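Local coordinates for uncharacterized conserved protein of COG5135 (Nostoc punctiforme, PDB 2I51), which binds flavin mononucleotide and is related to pyridoxamine 5'-phosphate oxidases, though its own reaction is not established, at residues R62-K65 / A66-Q70; W79-N83 / T84-F88; A109-A112 / M113-L117; R122-F125 / G126-Y129. All blocks are in the same frame, centred on the assembly; numbering follows the deposited sequence.

How the interactions relate
Interaction 2 is the buried one, a hairpin end of the antiparallel sheet; interactions 1 and 3 are partly buried helical turns, and interaction 4 lies at the surface. Interactions 1 and 2 lie on opposite sides of the chain's centre, about 27 Å apart between centres, yet both serve flavin sites: K65 of one subunit and Q87 of the other grip the same cofactor across the dimer. Interaction 1 adds ionic contacts with phosphate to helical bonding, whereas interaction 2 combines aromatic and polar contacts. Interactions 3 and 4 occupy successive helices, joined where R122 NH1 bonds to W114 O at 2.9 Å. Interaction 4 also meets interaction 1, through R62 NH1 and W127 O, 3.0 Å apart.

Interaction 1: R62-K65 / A66-Q70; sequences RSAK and ADQIQ. With FMN (flavin mononucleotide), chain C; EDO (1,2-ethanediol), chain N; EDO (1,2-ethanediol), chain U.
S63 leads into helix 64-71 by accepting A66 N on its carbonyl O at 3.1 Å, and the helical bonds Q68 N to A64 O and I69 N to K65 O follow. The same turn holds the flavin phosphate, because K65 N points its N-H at O1P of FMN, 2.9 Å away. K65 adds its side chain: CG sits between the backbone N and the carbonyl carbon (chi1 78°), and bends at the next-to-last and last torsions curl the chain back over the phosphate. NZ then bonds to O1P at 2.8 Å and to the ribityl O4' at 2.7 Å, with T59 OG1 as a further partner and a weak bond to S63 OG. On the sheet side, CD1 of I69 lies against CG of K65 at 4.0 Å, and I69 reaches on to L94. The amide OE1 of Q68 accepts from T31 and R41. A methionine in place of K65 would probably leave O1P and O4' without their ammonium partner and weaken the hold on the phosphate. Backbone N-H and ammonium on one oxygen, at the start of a helix, are likely to stabilise the dianionic form of the phosphate.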
loop_
_atom_site.group_PDB
_atom_site.type_symbol
_atom_site.label_atom_id
_atom_site.label_comp_id
_atom_site.label_asym_id
_atom_site.label_seq_id
_atom_site.Cartn_x
_atom_site.Cartn_y
_atom_site.Cartn_z
ATOM N N ARG A 62 15.615 -11.727 -6.863
ATOM C CA ARG A 62 16.266 -10.642 -7.608
ATOM C C ARG A 62 15.569 -9.314 -7.408
ATOM O O ARG A 62 16.107 -8.279 -7.817
ATOM C CB ARG A 62 16.262 -10.965 -9.112
ATOM C CG ARG A 62 17.073 -12.208 -9.434
ATOM C CD ARG A 62 16.919 -12.636 -10.888
ATOM N NE ARG A 62 15.548 -12.925 -11.233
ATOM C CZ ARG A 62 15.077 -13.057 -12.468
ATOM N NH1 ARG A 62 15.900 -12.988 -13.515
ATOM N NH2 ARG A 62 13.782 -13.278 -12.668
ATOM N N SER A 63 14.380 -9.323 -6.815
ATOM C CA SER A 63 13.656 -8.060 -6.619
ATOM C C SER A 63 14.246 -7.217 -5.469
ATOM O O SER A 63 14.915 -7.691 -4.544
ATOM C CB SER A 63 12.192 -8.315 -6.397
ATOM O OG SER A 63 11.989 -8.926 -5.155
ATOM N N ALA A 64 14.015 -5.898 -5.547
ATOM C CA ALA A 64 14.511 -5.015 -4.529
ATOM C C ALA A 64 14.027 -5.343 -3.127
ATOM O O ALA A 64 14.781 -5.164 -2.147
ATOM C CB ALA A 64 14.107 -3.573 -4.857
ATOM N N LYS A 65 12.784 -5.799 -3.014
ATOM C CA LYS A 65 12.205 -6.012 -1.702
ATOM C C LYS A 65 12.977 -7.125 -0.995
ATOM O O LYS A 65 13.016 -7.161 0.210
ATOM C CB LYS A 65 10.733 -6.370 -1.758
ATOM C CG LYS A 65 10.399 -7.832 -2.150
ATOM C CD LYS A 65 8.921 -8.069 -2.318
ATOM C CE LYS A 65 8.365 -7.539 -3.606
ATOM N NZ LYS A 65 9.154 -7.886 -4.864
ATOM N N ALA A 66 13.562 -8.057 -1.757
ATOM C CA ALA A 66 14.297 -9.171 -1.104
ATOM C C ALA A 66 15.396 -8.649 -0.205
ATOM O O ALA A 66 15.486 -9.050 0.958
ATOM C CB ALA A 66 14.830 -10.187 -2.142
ATOM N N ASP A 67 16.207 -7.724 -0.702
ATOM C CA ASP A 67 17.277 -7.202 0.127
ATOM C C ASP A 67 16.740 -6.312 1.234
ATOM O O ASP A 67 17.252 -6.279 2.349
ATOM C CB ASP A 67 18.287 -6.399 -0.681
ATOM C CG ASP A 67 19.463 -5.990 0.155
ATOM O OD1 ASP A 67 20.212 -6.897 0.591
ATOM O OD2 ASP A 67 19.609 -4.777 0.426
ATOM N N GLN A 68 15.664 -5.583 0.943
ATOM C CA GLN A 68 15.087 -4.722 1.981
ATOM C C GLN A 68 14.636 -5.593 3.157
ATOM O O GLN A 68 14.855 -5.241 4.312
ATOM C CB GLN A 68 13.879 -3.931 1.467
ATOM C CG GLN A 68 14.201 -2.930 0.311
ATOM C CD GLN A 68 12.983 -2.430 -0.412
ATOM O OE1 GLN A 68 11.845 -2.637 0.017
ATOM N NE2 GLN A 68 13.212 -1.756 -1.537
ATOM N N ILE A 69 13.991 -6.709 2.858
ATOM C CA ILE A 69 13.449 -7.597 3.888
ATOM C C ILE A 69 14.571 -8.252 4.689
ATOM O O ILE A 69 14.491 -8.387 5.916
ATOM C CB ILE A 69 12.501 -8.620 3.237
ATOM C CG1 ILE A 69 11.267 -7.882 2.729
ATOM C CG2 ILE A 69 12.111 -9.740 4.194
ATOM C CD1 ILE A 69 10.391 -8.652 1.776
ATOM N N GLN A 70 15.629 -8.670 4.008
ATOM C CA GLN A 70 16.752 -9.250 4.712
ATOM C C GLN A 70 17.359 -8.298 5.723
ATOM O O GLN A 70 17.780 -8.725 6.801
ATOM C CB GLN A 70 17.809 -9.715 3.699
ATOM C CG GLN A 70 17.274 -10.830 2.801
HETATM N N1 FMN C . 5.323 -8.968 -6.958
HETATM C C2 FMN C . 5.731 -10.009 -6.210
HETATM O O2 FMN C . 6.905 -10.135 -5.849
HETATM N N3 FMN C . 4.807 -10.942 -5.783
HETATM C C4 FMN C . 3.486 -10.875 -6.114
HETATM O O4 FMN C . 2.613 -11.664 -5.594
HETATM C C4A FMN C . 3.051 -9.808 -6.884
HETATM N N5 FMN C . 1.727 -9.701 -7.273
HETATM C C5A FMN C . 1.315 -8.487 -7.885
HETATM C C6 FMN C . -0.021 -8.308 -8.173
HETATM C C7 FMN C . -0.500 -7.147 -8.802
HETATM C C7M FMN C . -1.980 -6.876 -8.868
HETATM C C8 FMN C . 0.448 -6.198 -9.181
HETATM C C8M FMN C . -0.032 -4.812 -9.629
HETATM C C9 FMN C . 1.805 -6.385 -8.909
HETATM C C9A FMN C . 2.247 -7.550 -8.299
HETATM N N10 FMN C . 3.580 -7.771 -8.040
HETATM C C10 FMN C . 3.989 -8.838 -7.299
HETATM C "C1'" FMN C . 4.656 -6.848 -8.599
HETATM C "C2'" FMN C . 5.064 -5.880 -7.481
HETATM O "O2'" FMN C . 3.988 -4.951 -7.191
HETATM C "C3'" FMN C . 6.377 -5.125 -7.766
HETATM O "O3'" FMN C . 6.250 -4.506 -9.030
HETATM C "C4'" FMN C . 7.516 -6.165 -7.816
HETATM O "O4'" FMN C . 7.433 -7.179 -6.809
HETATM C "C5'" FMN C . 8.824 -5.410 -7.589
HETATM O "O5'" FMN C . 8.773 -4.774 -6.318
HETATM P P FMN C . 10.103 -4.420 -5.555
HETATM O O1P FMN C . 10.792 -5.646 -5.074
HETATM O O2P FMN C . 10.992 -3.658 -6.588
HETATM O O3P FMN C . 9.749 -3.448 -4.477
HETATM C C1 EDO N . 17.575 -8.463 -3.469
HETATM O O1 EDO N . 17.156 -7.104 -3.340
HETATM C C2 EDO N . 18.075 -8.658 -4.878
HETATM O O2 EDO N . 19.076 -9.679 -4.885
HETATM C C1 EDO U . 13.080 -3.665 -9.649
HETATM O O1 EDO U . 14.401 -4.039 -9.203
HETATM C C2 EDO U . 12.236 -4.814 -9.171
HETATM O O2 EDO U . 12.772 -4.962 -7.896
#

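Interaction 2: W79-N83 / T84-F88; sequences WYFPN and TREQF. With FMN (flavin mononucleotide), chain P; EDO (1,2-ethanediol), chain D.
This local contact is the turn end of the beta hairpin of strands 74-81 and 86-97, where W79 pairs with F88 across it and a G1 beta bulge lies beside the turn. The pair exchanges two backbone bonds, W79 N to F88 O at 2.8 Å and F88 N to W79 O at 2.9 Å, and F81 N bonds to E86 O. At the bulge R85 and E86 both face F81, with R85 in a left-handed backbone conformation (phi 56°); R85 N and E86 N give only weak bonds to F81 O. On one face the rings of F81 and F88 meet obliquely, planes 79° apart, CE2 of F81 being 3.6 Å from CD1 of F88, while CZ of F81 lies over the rim of the W79 indole. Beside them T84 OG1 donates to the anti lone pair of E86 OE2 at 2.6 Å; R17 forms a salt bridge to that oxygen, and H167 bonds to OE1. The other face carries Y80 and Q87. Methyl C8M of FMN touches Y80 CD1 at 3.7 Å, one water joins Y80 OH to R85 NE, and Q87 NE2 donates to FMN O2' at 3.0 Å as its OE1 accepts from T42 of the second subunit. With several donors the buried carboxylate is likely to stay ionised; it shares with the rings the face packed on I11 and A14 of helix 8-17, while Y80 and Q87 meet the flavin at the dimer interface.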
loop_
_atom_site.group_PDB
_atom_site.type_symbol
_atom_site.label_atom_id
_atom_site.label_comp_id
_atom_site.label_asym_id
_atom_site.label_seq_id
_atom_site.Cartn_x
_atom_site.Cartn_y
_atom_site.Cartn_z
ATOM N N TRP A 79 -4.651 -3.822 3.401
ATOM C CA TRP A 79 -5.514 -4.694 2.580
ATOM C C TRP A 79 -6.922 -4.117 2.582
ATOM O O TRP A 79 -7.578 -4.076 3.634
ATOM C CB TRP A 79 -5.491 -6.056 3.162
ATOM C CG TRP A 79 -6.063 -7.178 2.311
ATOM C CD1 TRP A 79 -6.625 -7.115 1.059
ATOM C CD2 TRP A 79 -5.987 -8.569 2.659
ATOM N NE1 TRP A 79 -6.887 -8.411 0.611
ATOM C CE2 TRP A 79 -6.485 -9.300 1.556
ATOM C CE3 TRP A 79 -5.468 -9.263 3.747
ATOM C CZ2 TRP A 79 -6.524 -10.709 1.559
ATOM C CZ3 TRP A 79 -5.574 -10.627 3.786
ATOM C CH2 TRP A 79 -6.071 -11.319 2.693
ATOM N N TYR A 80 -7.364 -3.640 1.433
ATOM C CA TYR A 80 -8.663 -3.039 1.279
ATOM C C TYR A 80 -9.581 -3.951 0.484
ATOM O O TYR A 80 -9.208 -4.481 -0.599
ATOM C CB TYR A 80 -8.583 -1.630 0.604
ATOM C CG TYR A 80 -9.913 -0.991 0.448
ATOM C CD1 TYR A 80 -10.637 -0.614 1.575
ATOM C CD2 TYR A 80 -10.528 -0.833 -0.788
ATOM C CE1 TYR A 80 -11.910 -0.100 1.491
ATOM C CE2 TYR A 80 -11.822 -0.299 -0.887
ATOM C CZ TYR A 80 -12.511 0.095 0.261
ATOM O OH TYR A 80 -13.771 0.589 0.197
ATOM N N PHE A 81 -10.791 -4.148 1.001
ATOM C CA PHE A 81 -11.810 -5.028 0.428
ATOM C C PHE A 81 -12.923 -4.172 -0.133
ATOM O O PHE A 81 -13.700 -3.600 0.593
ATOM C CB PHE A 81 -12.345 -5.950 1.520
ATOM C CG PHE A 81 -11.400 -7.049 1.887
ATOM C CD1 PHE A 81 -11.398 -8.233 1.209
ATOM C CD2 PHE A 81 -10.476 -6.875 2.908
ATOM C CE1 PHE A 81 -10.511 -9.284 1.569
ATOM C CE2 PHE A 81 -9.579 -7.864 3.251
ATOM C CZ PHE A 81 -9.609 -9.085 2.614
ATOM N N PRO A 82 -12.977 -4.046 -1.475
ATOM C CA PRO A 82 -13.853 -3.047 -2.044
ATOM C C PRO A 82 -15.340 -3.269 -1.971
ATOM O O PRO A 82 -16.092 -2.297 -1.922
ATOM C CB PRO A 82 -13.376 -2.942 -3.504
ATOM C CG PRO A 82 -12.114 -3.508 -3.563
ATOM C CD PRO A 82 -12.079 -4.625 -2.483
ATOM N N ASN A 83 -15.787 -4.521 -1.896
ATOM C CA ASN A 83 -17.223 -4.787 -1.873
ATOM C C ASN A 83 -17.819 -4.524 -0.490
ATOM O O ASN A 83 -18.968 -4.200 -0.338
ATOM C CB ASN A 83 -17.498 -6.254 -2.174
ATOM C CG ASN A 83 -17.900 -6.513 -3.574
ATOM O OD1 ASN A 83 -17.998 -5.604 -4.390
ATOM N ND2 ASN A 83 -18.141 -7.797 -3.871
ATOM N N THR A 84 -17.025 -4.739 0.546
ATOM C CA THR A 84 -17.469 -4.538 1.903
ATOM C C THR A 84 -16.920 -3.283 2.565
ATOM O O THR A 84 -17.316 -2.981 3.684
ATOM C CB THR A 84 -17.107 -5.756 2.755
ATOM O OG1 THR A 84 -15.722 -6.036 2.609
ATOM C CG2 THR A 84 -17.931 -7.007 2.295
ATOM N N ARG A 85 -16.063 -2.535 1.860
ATOM C CA ARG A 85 -15.559 -1.234 2.364
ATOM C C ARG A 85 -14.886 -1.398 3.740
ATOM O O ARG A 85 -15.168 -0.677 4.697
ATOM C CB ARG A 85 -16.668 -0.181 2.383
ATOM C CG ARG A 85 -17.297 0.053 1.021
ATOM C CD ARG A 85 -18.355 1.197 1.068
ATOM N NE ARG A 85 -17.759 2.485 1.409
ATOM C CZ ARG A 85 -18.190 3.350 2.331
ATOM N NH1 ARG A 85 -19.303 3.167 3.073
ATOM N NH2 ARG A 85 -17.490 4.453 2.505
ATOM N N GLU A 86 -13.970 -2.374 3.823
ATOM C CA GLU A 86 -13.206 -2.609 5.043
ATOM C C GLU A 86 -11.724 -2.713 4.771
ATOM O O GLU A 86 -11.332 -3.121 3.669
ATOM C CB GLU A 86 -13.731 -3.834 5.777
ATOM C CG GLU A 86 -13.546 -5.091 5.080
ATOM C CD GLU A 86 -14.341 -6.244 5.739
ATOM O OE1 GLU A 86 -14.164 -6.496 6.949
ATOM O OE2 GLU A 86 -15.084 -6.925 5.004
ATOM N N GLN A 87 -10.907 -2.333 5.743
ATOM C CA GLN A 87 -9.495 -2.330 5.607
ATOM C C GLN A 87 -8.877 -3.098 6.765
ATOM O O GLN A 87 -9.333 -2.956 7.901
ATOM C CB GLN A 87 -8.991 -0.896 5.648
ATOM C CG GLN A 87 -7.472 -0.694 5.719
ATOM C CD GLN A 87 -7.096 0.758 5.727
ATOM O OE1 GLN A 87 -6.685 1.282 4.685
ATOM N NE2 GLN A 87 -7.228 1.403 6.856
ATOM N N PHE A 88 -7.878 -3.930 6.465
ATOM C CA PHE A 88 -7.031 -4.543 7.473
ATOM C C PHE A 88 -5.603 -4.041 7.290
ATOM O O PHE A 88 -5.025 -4.129 6.197
ATOM C CB PHE A 88 -7.029 -6.059 7.396
ATOM C CG PHE A 88 -8.340 -6.702 7.624
ATOM C CD1 PHE A 88 -9.321 -6.708 6.659
ATOM C CD2 PHE A 88 -8.596 -7.312 8.859
ATOM C CE1 PHE A 88 -10.566 -7.348 6.882
ATOM C CE2 PHE A 88 -9.829 -7.961 9.073
ATOM C CZ PHE A 88 -10.794 -7.989 8.068
HETATM N N1 FMN P . -7.613 8.466 6.326
HETATM C C2 FMN P . -7.209 9.762 6.045
HETATM O O2 FMN P . -6.529 10.403 6.856
HETATM N N3 FMN P . -7.514 10.326 4.843
HETATM C C4 FMN P . -8.277 9.726 3.870
HETATM O O4 FMN P . -8.430 10.220 2.748
HETATM C C4A FMN P . -8.700 8.427 4.140
HETATM N N5 FMN P . -9.482 7.759 3.198
HETATM C C5A FMN P . -9.730 6.403 3.418
HETATM C C6 FMN P . -10.386 5.668 2.443
HETATM C C7 FMN P . -10.685 4.311 2.626
HETATM C C7M FMN P . -11.280 3.508 1.482
HETATM C C8 FMN P . -10.315 3.690 3.809
HETATM C C8M FMN P . -10.408 2.165 3.944
HETATM C C9 FMN P . -9.694 4.423 4.796
HETATM C C9A FMN P . -9.387 5.789 4.629
HETATM N N10 FMN P . -8.769 6.538 5.643
HETATM C C10 FMN P . -8.342 7.838 5.371
HETATM C "C1'" FMN P . -8.466 5.983 6.996
HETATM C "C2'" FMN P . -7.027 5.517 7.018
HETATM O "O2'" FMN P . -6.839 4.321 6.208
HETATM C "C3'" FMN P . -6.531 5.283 8.457
HETATM O "O3'" FMN P . -7.414 4.373 9.138
HETATM C "C4'" FMN P . -6.550 6.608 9.200
HETATM O "O4'" FMN P . -6.093 7.713 8.421
HETATM C "C5'" FMN P . -5.610 6.458 10.375
HETATM O "O5'" FMN P . -4.298 6.218 9.934
HETATM P P FMN P . -3.006 6.491 10.816
HETATM O O1P FMN P . -2.795 7.981 10.888
HETATM O O2P FMN P . -3.407 5.927 12.177
HETATM O O3P FMN P . -1.877 5.768 10.185
HETATM C C1 EDO D . -21.372 -6.517 -0.638
HETATM O O1 EDO D . -21.381 -6.116 0.736
HETATM C C2 EDO D . -21.283 -8.028 -0.746
HETATM O O2 EDO D . -21.643 -8.587 0.513
HETATM O O HOH W 1 -15.193 3.099 0.738
#

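Interaction 3: A109-A112 / M113-L117; sequences ARIA and MWQEL. With EDO (1,2-ethanediol), chain E.
A109 to A112 present their carbonyls to M113 through E116 in four successive i to i+4 backbone bonds, each 3.0 Å long (for example Q115 N to I111 O), so this is the closing part of helix 107-116. Beyond it L117 N makes only weak bonds, to M113 O and W114 O. Apolar packing belongs to M113, present as selenomethionine, whose flexible chain bends to lie on I58 and L157, and to W114, whose CG stands anti to the backbone N (chi1 178°) and whose indole meets F155 edge-to-face. The aliphatic I111 lies beside the Q115 amide, its CG2 3.4 Å from NE2. Among polar bonds, W114 NE1 donates to D147 O and Q115 NE2 to I149 O, E116 OE1 forms a salt bridge with R56, and an ethanediol, probably from the crystallisation liquor, bonds to Q115 OE1 and E116 OE2. A long, pliant methionine chain thus suits the sheet side, on strands 55-60 and 155-169, while exposed Q115 and E116 tie the helix end to I149 and R56, whose charge probably keeps the glutamate ionised.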
loop_
_atom_site.group_PDB
_atom_site.type_symbol
_atom_site.label_atom_id
_atom_site.label_comp_id
_atom_site.label_asym_id
_atom_site.label_seq_id
_atom_site.Cartn_x
_atom_site.Cartn_y
_atom_site.Cartn_z
ATOM N N ALA A 109 7.386 -25.989 3.138
ATOM C CA ALA A 109 6.398 -24.981 2.843
ATOM C C ALA A 109 6.695 -24.282 1.545
ATOM O O ALA A 109 5.817 -23.979 0.778
ATOM C CB ALA A 109 6.305 -23.958 3.982
ATOM N N ARG A 110 7.954 -23.963 1.311
ATOM C CA ARG A 110 8.356 -23.325 0.052
ATOM C C ARG A 110 8.082 -24.200 -1.170
ATOM O O ARG A 110 7.576 -23.725 -2.200
ATOM C CB ARG A 110 9.836 -22.924 0.143
ATOM C CG ARG A 110 10.465 -22.326 -1.138
ATOM C CD ARG A 110 11.885 -21.890 -0.916
ATOM N NE ARG A 110 12.534 -21.507 -2.163
ATOM C CZ ARG A 110 13.385 -22.261 -2.855
ATOM N NH1 ARG A 110 13.755 -23.472 -2.427
ATOM N NH2 ARG A 110 13.844 -21.799 -4.014
ATOM N N ILE A 111 8.426 -25.462 -1.035
ATOM C CA ILE A 111 8.230 -26.452 -2.114
ATOM C C ILE A 111 6.733 -26.627 -2.403
ATOM O O ILE A 111 6.293 -26.649 -3.551
ATOM C CB ILE A 111 8.877 -27.804 -1.747
ATOM C CG1 ILE A 111 10.389 -27.620 -1.664
ATOM C CG2 ILE A 111 8.516 -28.863 -2.811
ATOM C CD1 ILE A 111 11.159 -28.656 -0.786
ATOM N N ALA A 112 5.899 -26.742 -1.353
ATOM C CA ALA A 112 4.473 -26.843 -1.515
ATOM C C ALA A 112 3.919 -25.635 -2.240
ATOM O O ALA A 112 3.075 -25.772 -3.114
ATOM C CB ALA A 112 3.780 -27.011 -0.125
HETATM N N MSE A 113 4.345 -24.436 -1.837
HETATM C CA MSE A 113 3.852 -23.242 -2.507
HETATM C C MSE A 113 4.174 -23.270 -4.001
HETATM O O MSE A 113 3.332 -22.972 -4.859
HETATM C CB MSE A 113 4.417 -22.013 -1.843
HETATM C CG MSE A 113 4.076 -20.660 -2.445
HETATM SE SE MSE A 113 2.348 -19.975 -1.860
HETATM C CE MSE A 113 1.405 -20.734 -3.214
ATOM N N TRP A 114 5.430 -23.564 -4.321
ATOM C CA TRP A 114 5.861 -23.672 -5.720
ATOM C C TRP A 114 4.953 -24.593 -6.506
ATOM O O TRP A 114 4.534 -24.300 -7.627
ATOM C CB TRP A 114 7.311 -24.230 -5.763
ATOM C CG TRP A 114 7.830 -24.421 -7.142
ATOM C CD1 TRP A 114 8.009 -25.622 -7.785
ATOM C CD2 TRP A 114 8.276 -23.416 -8.042
ATOM N NE1 TRP A 114 8.565 -25.415 -9.014
ATOM C CE2 TRP A 114 8.737 -24.070 -9.209
ATOM C CE3 TRP A 114 8.322 -22.031 -7.991
ATOM C CZ2 TRP A 114 9.253 -23.389 -10.277
ATOM C CZ3 TRP A 114 8.855 -21.353 -9.082
ATOM C CH2 TRP A 114 9.295 -22.040 -10.204
ATOM N N GLN A 115 4.693 -25.766 -5.940
ATOM C CA GLN A 115 3.902 -26.784 -6.603
ATOM C C GLN A 115 2.428 -26.378 -6.797
ATOM O O GLN A 115 1.792 -26.837 -7.765
ATOM C CB GLN A 115 3.999 -28.080 -5.831
ATOM C CG GLN A 115 5.403 -28.677 -5.944
ATOM C CD GLN A 115 5.514 -29.993 -5.233
ATOM O OE1 GLN A 115 4.522 -30.467 -4.661
ATOM N NE2 GLN A 115 6.711 -30.574 -5.186
ATOM N N GLU A 116 1.916 -25.549 -5.897
ATOM C CA GLU A 116 0.540 -25.100 -5.938
ATOM C C GLU A 116 0.295 -24.003 -6.947
ATOM O O GLU A 116 -0.873 -23.692 -7.300
ATOM C CB GLU A 116 0.146 -24.627 -4.511
ATOM C CG GLU A 116 0.019 -25.776 -3.560
ATOM C CD GLU A 116 0.063 -25.466 -2.056
ATOM O OE1 GLU A 116 0.079 -24.279 -1.685
ATOM O OE2 GLU A 116 0.065 -26.448 -1.248
ATOM N N LEU A 117 1.344 -23.343 -7.390
ATOM C CA LEU A 117 1.212 -22.306 -8.377
ATOM C C LEU A 117 0.697 -22.795 -9.725
ATOM O O LEU A 117 0.822 -23.963 -10.079
ATOM C CB LEU A 117 2.544 -21.615 -8.609
ATOM C CG LEU A 117 3.169 -20.920 -7.395
ATOM C CD1 LEU A 117 4.496 -20.320 -7.838
ATOM C CD2 LEU A 117 2.270 -19.833 -6.813
HETATM C C1 EDO E . 1.365 -28.684 -2.897
HETATM O O1 EDO E . 0.080 -28.879 -2.292
HETATM C C2 EDO E . 2.090 -30.011 -2.991
HETATM O O2 EDO E . 1.911 -30.492 -4.321
#

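Interaction 4: R122-F125 / G126-Y129; sequences RLQF and GWPY. With EDO (1,2-ethanediol), chain I.
Q124 and W127 both set CG anti to their carbonyl carbon (chi1 -63° and -74°), which lays the two side chains side by side with amide and indole planes 14° apart. CA of Q124 stands almost squarely over the five-membered ring of W127, a CH-pi contact 3.8 Å from its centroid, and CG of Q124 covers the six-membered part at CZ2, 3.7 Å away. The extended amide follows with CD 3.7 Å from CH2. The chain turns here, with G126 N donating to L123 O at 2.8 Å and W127 N to Q124 O at 3.1 Å; a CB at G126 would come 3.3 Å from L123 O, so glycine suits the turn. A serine in place of W127 would probably leave Q124 without its aromatic cover and set its amide free to turn. The segments follow on from helix 119-123: the W127 indole meets F141 edge-to-face and packs on P174 of the second subunit, while F125 lies on I58 of strand 55-60 and edge-to-face with F155 of strand 155-169.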
loop_
_atom_site.group_PDB
_atom_site.type_symbol
_atom_site.label_atom_id
_atom_site.label_comp_id
_atom_site.label_asym_id
_atom_site.label_seq_id
_atom_site.Cartn_x
_atom_site.Cartn_y
_atom_site.Cartn_z
ATOM N N ARG A 122 4.698 -19.868 -12.217
ATOM C CA ARG A 122 6.095 -20.358 -12.179
ATOM C C ARG A 122 6.974 -19.792 -13.291
ATOM O O ARG A 122 8.142 -19.506 -13.089
ATOM C CB ARG A 122 6.144 -21.878 -12.225
ATOM C CG ARG A 122 5.698 -22.582 -10.940
ATOM C CD ARG A 122 5.925 -24.085 -10.991
ATOM N NE ARG A 122 4.939 -24.771 -11.839
ATOM C CZ ARG A 122 3.745 -25.158 -11.415
ATOM N NH1 ARG A 122 3.403 -25.084 -10.133
ATOM N NH2 ARG A 122 2.881 -25.614 -12.297
ATOM N N LEU A 123 6.370 -19.624 -14.493
ATOM C CA LEU A 123 7.103 -19.159 -15.684
ATOM C C LEU A 123 7.740 -17.781 -15.430
ATOM O O LEU A 123 8.836 -17.503 -15.904
ATOM C CB LEU A 123 6.170 -19.085 -16.919
ATOM C CG LEU A 123 5.864 -20.352 -17.741
ATOM C CD1 LEU A 123 4.639 -20.168 -18.626
ATOM C CD2 LEU A 123 7.046 -20.751 -18.618
ATOM N N GLN A 124 7.076 -16.926 -14.681
ATOM C CA GLN A 124 7.596 -15.572 -14.441
ATOM C C GLN A 124 8.935 -15.550 -13.745
ATOM O O GLN A 124 9.696 -14.613 -13.897
ATOM C CB GLN A 124 6.617 -14.716 -13.636
ATOM C CG GLN A 124 5.324 -14.446 -14.288
ATOM C CD GLN A 124 4.554 -13.265 -13.645
ATOM O OE1 GLN A 124 5.055 -12.579 -12.747
ATOM N NE2 GLN A 124 3.346 -13.034 -14.128
ATOM N N PHE A 125 9.259 -16.604 -12.988
ATOM C CA PHE A 125 10.558 -16.657 -12.336
ATOM C C PHE A 125 11.692 -16.885 -13.351
ATOM O O PHE A 125 12.855 -16.681 -13.009
ATOM C CB PHE A 125 10.531 -17.703 -11.211
ATOM C CG PHE A 125 9.663 -17.259 -10.058
ATOM C CD1 PHE A 125 10.180 -16.455 -9.054
ATOM C CD2 PHE A 125 8.296 -17.506 -10.072
ATOM C CE1 PHE A 125 9.395 -15.970 -8.072
ATOM C CE2 PHE A 125 7.483 -16.999 -9.087
ATOM C CZ PHE A 125 8.041 -16.213 -8.064
ATOM N N GLY A 126 11.342 -17.216 -14.605
ATOM C CA GLY A 126 12.319 -17.325 -15.672
ATOM C C GLY A 126 12.479 -16.089 -16.524
ATOM O O GLY A 126 13.252 -16.083 -17.494
ATOM N N TRP A 127 11.782 -15.027 -16.167
ATOM C CA TRP A 127 11.878 -13.749 -16.891
ATOM C C TRP A 127 13.204 -13.033 -16.616
ATOM O O TRP A 127 13.918 -13.351 -15.673
ATOM C CB TRP A 127 10.714 -12.839 -16.495
ATOM C CG TRP A 127 9.384 -13.227 -17.060
ATOM C CD1 TRP A 127 9.091 -14.294 -17.856
ATOM C CD2 TRP A 127 8.161 -12.529 -16.860
ATOM N NE1 TRP A 127 7.749 -14.308 -18.143
ATOM C CE2 TRP A 127 7.154 -13.226 -17.544
ATOM C CE3 TRP A 127 7.823 -11.373 -16.145
ATOM C CZ2 TRP A 127 5.846 -12.809 -17.567
ATOM C CZ3 TRP A 127 6.514 -10.979 -16.137
ATOM C CH2 TRP A 127 5.541 -11.675 -16.868
ATOM N N PRO A 128 13.593 -12.108 -17.505
ATOM C CA PRO A 128 14.844 -11.411 -17.268
ATOM C C PRO A 128 14.858 -10.568 -16.015
ATOM O O PRO A 128 13.811 -10.314 -15.440
ATOM C CB PRO A 128 15.028 -10.548 -18.527
ATOM C CG PRO A 128 13.762 -10.555 -19.224
ATOM C CD PRO A 128 12.951 -11.742 -18.769
ATOM N N TYR A 129 16.065 -10.187 -15.606
ATOM C CA TYR A 129 16.344 -9.577 -14.314
ATOM C C TYR A 129 15.468 -8.336 -14.059
ATOM O O TYR A 129 15.549 -7.360 -14.779
ATOM C CB TYR A 129 17.810 -9.186 -14.222
ATOM C CG TYR A 129 18.343 -9.151 -12.820
ATOM C CD1 TYR A 129 17.970 -8.151 -11.940
ATOM C CD2 TYR A 129 19.227 -10.108 -12.371
ATOM C CE1 TYR A 129 18.462 -8.112 -10.643
ATOM C CE2 TYR A 129 19.723 -10.075 -11.065
ATOM C CZ TYR A 129 19.323 -9.079 -10.221
ATOM O OH TYR A 129 19.791 -9.017 -8.927
HETATM C C1 EDO I . 7.490 -12.700 -9.227
HETATM O O1 EDO I . 7.256 -13.567 -10.351
HETATM C C2 EDO I . 6.484 -13.025 -8.129
HETATM O O2 EDO I . 5.256 -13.605 -8.632
#